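Local coordinates for cyclase (Streptomyces sp. R1128, PDB 3TFZ) that acts as an aromatase/cyclase of the R1128 polyketide pathway, probably folding and dehydrating a poly-beta-ketone chain inside a helix-grip cavity to form an aromatic ring, at the interface of chains A and B. Numbering follows the deposited sequence. Chains: chain A/B, Cyclase.

The interface of chains A and B. Residues chain A 8, 97, 99, 107, 109; chain B 12, 99-101, 107.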
loop_
_atom_site.group_PDB
_atom_site.type_symbol
_atom_site.label_atom_id
_atom_site.label_comp_id
_atom_site.label_asym_id
_atom_site.label_seq_id
_atom_site.Cartn_x
_atom_site.Cartn_y
_atom_site.Cartn_z
ATOM N N GLU A 8 -3.920 1.350 5.263
ATOM C CA GLU A 8 -3.158 0.203 4.777
ATOM C C GLU A 8 -2.102 0.691 3.858
ATOM O O GLU A 8 -2.377 1.462 2.971
ATOM C CB GLU A 8 -4.036 -0.842 4.072
ATOM C CG GLU A 8 -5.165 -1.221 4.845
ATOM C CD GLU A 8 -5.863 -2.463 4.321
ATOM O OE1 GLU A 8 -5.273 -3.155 3.499
ATOM O OE2 GLU A 8 -7.047 -2.699 4.680
ATOM N N ARG A 97 1.303 -8.333 7.094
ATOM C CA ARG A 97 0.971 -9.431 6.235
ATOM C C ARG A 97 1.997 -9.467 5.071
ATOM O O ARG A 97 2.120 -8.515 4.346
ATOM C CB ARG A 97 -0.408 -9.227 5.628
ATOM C CG ARG A 97 -1.587 -8.908 6.651
ATOM C CD ARG A 97 -2.750 -8.210 5.891
ATOM N NE ARG A 97 -3.881 -7.969 6.783
ATOM C CZ ARG A 97 -5.018 -7.372 6.458
ATOM N NH1 ARG A 97 -5.223 -6.945 5.228
ATOM N NH2 ARG A 97 -5.977 -7.227 7.366
ATOM N N PHE A 99 2.823 -11.600 1.587
ATOM C CA PHE A 99 2.296 -12.526 0.637
ATOM C C PHE A 99 3.417 -12.951 -0.342
ATOM O O PHE A 99 4.220 -12.133 -0.754
ATOM C CB PHE A 99 1.190 -11.870 -0.128
ATOM C CG PHE A 99 0.015 -11.400 0.750
ATOM C CD1 PHE A 99 -1.072 -12.202 0.924
ATOM C CD2 PHE A 99 -0.057 -10.088 1.229
ATOM C CE1 PHE A 99 -2.118 -11.771 1.691
ATOM C CE2 PHE A 99 -1.056 -9.674 1.920
ATOM C CZ PHE A 99 -2.147 -10.535 2.153
ATOM N N GLN A 107 4.935 -9.472 -1.406
ATOM C CA GLN A 107 4.167 -8.258 -1.138
ATOM C C GLN A 107 4.095 -8.071 0.410
ATOM O O GLN A 107 3.659 -8.974 1.143
ATOM C CB GLN A 107 2.751 -8.428 -1.699
ATOM C CG GLN A 107 1.884 -7.133 -1.800
ATOM C CD GLN A 107 2.348 -6.260 -2.908
ATOM O OE1 GLN A 107 2.397 -6.647 -4.076
ATOM N NE2 GLN A 107 2.715 -5.047 -2.559
ATOM N N VAL A 109 2.561 -5.880 3.596
ATOM C CA VAL A 109 1.511 -5.043 4.061
ATOM C C VAL A 109 1.527 -4.776 5.594
ATOM O O VAL A 109 1.733 -5.669 6.412
ATOM C CB VAL A 109 0.125 -5.635 3.652
ATOM C CG1 VAL A 109 -1.055 -4.671 4.082
ATOM C CG2 VAL A 109 0.088 -5.846 2.132
ATOM N N THR B 12 -8.234 -3.827 1.445
ATOM C CA THR B 12 -8.786 -5.153 1.778
ATOM C C THR B 12 -10.214 -5.231 1.368
ATOM O O THR B 12 -11.018 -4.426 1.754
ATOM C CB THR B 12 -8.571 -5.558 3.259
ATOM O OG1 THR B 12 -7.138 -5.596 3.506
ATOM C CG2 THR B 12 -9.188 -7.010 3.602
ATOM N N PHE B 99 -4.353 -10.835 -3.902
ATOM C CA PHE B 99 -3.921 -11.957 -3.109
ATOM C C PHE B 99 -5.013 -12.533 -2.266
ATOM O O PHE B 99 -5.884 -11.811 -1.840
ATOM C CB PHE B 99 -2.806 -11.526 -2.168
ATOM C CG PHE B 99 -1.578 -10.995 -2.874
ATOM C CD1 PHE B 99 -0.631 -11.865 -3.363
ATOM C CD2 PHE B 99 -1.417 -9.610 -3.109
ATOM C CE1 PHE B 99 0.564 -11.380 -3.968
ATOM C CE2 PHE B 99 -0.306 -9.149 -3.779
ATOM C CZ PHE B 99 0.706 -10.021 -4.191
ATOM N N THR B 100 -4.948 -13.832 -1.971
ATOM C CA THR B 100 -5.890 -14.464 -1.065
ATOM C C THR B 100 -5.528 -14.124 0.398
ATOM O O THR B 100 -4.434 -14.445 0.873
ATOM C CB THR B 100 -5.905 -16.043 -1.260
ATOM O OG1 THR B 100 -6.692 -16.343 -2.432
ATOM C CG2 THR B 100 -6.548 -16.766 0.026
ATOM N N LEU B 101 -6.448 -13.512 1.113
ATOM C CA LEU B 101 -6.273 -13.320 2.551
ATOM C C LEU B 101 -6.978 -14.472 3.382
ATOM O O LEU B 101 -6.417 -15.034 4.342
ATOM C CB LEU B 101 -6.794 -11.928 2.872
ATOM C CG LEU B 101 -6.532 -11.125 4.128
ATOM C CD1 LEU B 101 -5.116 -11.045 4.570
ATOM C CD2 LEU B 101 -7.024 -9.814 3.609
ATOM N N GLN B 107 -6.533 -9.169 -0.400
ATOM C CA GLN B 107 -5.639 -8.047 -0.405
ATOM C C GLN B 107 -5.467 -7.553 -1.842
ATOM O O GLN B 107 -4.886 -8.260 -2.641
ATOM C CB GLN B 107 -4.237 -8.404 0.141
ATOM C CG GLN B 107 -3.431 -7.161 0.438
ATOM C CD GLN B 107 -3.859 -6.516 1.752
ATOM O OE1 GLN B 107 -3.929 -7.184 2.770
ATOM N NE2 GLN B 107 -4.145 -5.209 1.734
HETATM O O HOH W 1 -9.149 -1.637 3.332
#
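B:Gln107 reaches across the two-fold interface and is gripped along its whole length by chain A. B:Gln107 CB lies 3.6 Å from CZ at the tip of the A:Phe99 ring, and CG sits beside CE2 of the same ring. With CG anti to the backbone N, the bend at chi2 (78°) carries the amide past the ring edge toward A:Arg97 and A:Glu8, with OE1 still beside CZ. CD packs against the methyl CG2 of A:Val109. The amide oxygen B:Gln107 OE1 accepts from A:Arg97 NH1 at 2.8 Å, on a lone pair in the carbonyl plane, although the guanidinium and amide planes are turned 53° apart. The amide nitrogen B:Gln107 NE2 gives a hydrogen to the carboxylate oxygen A:Glu8 OE1 (2.9 Å), which it meets nearly along the C-O axis. Both ends of the amide are thus tied, which fixes its flip. A:Arg97 NH1 also donates, in the guanidinium plane, to the hydroxyl B:Thr12 OG1 at 2.9 Å. B:Thr12 OG1 faces the syn side of the carboxylate, 3.1 Å from both A:Glu8 OE1 and A:Glu8 OE2 and able to share its hydrogen between them. A water links A:Glu8 OE2 to the backbone N of B:Thr12. An alanine in place of A:Glu8 would probably leave B:Gln107 NE2 and the B:Thr12 hydroxyl without their acceptor and the amide freer to turn. Over one face of the guanidinium lies the methyl CD1 of B:Leu101, which also touches A:Phe99 CZ. The two Phe99 side chains meet near the two-fold, A:Phe99 CB over the rim of the B:Phe99 ring and A:Phe99 CD1 3.6 Å from B:Phe99 CB. Across the two-fold, A:Gln107 CG rests 3.6 Å from B:Phe99 CE2, repeating the glutamine-on-ring packing. Together the apolar centre and the polar cluster, which has its twin across the two-fold, join two sheet surfaces in what may be the biological dimer of this helix-grip enzyme.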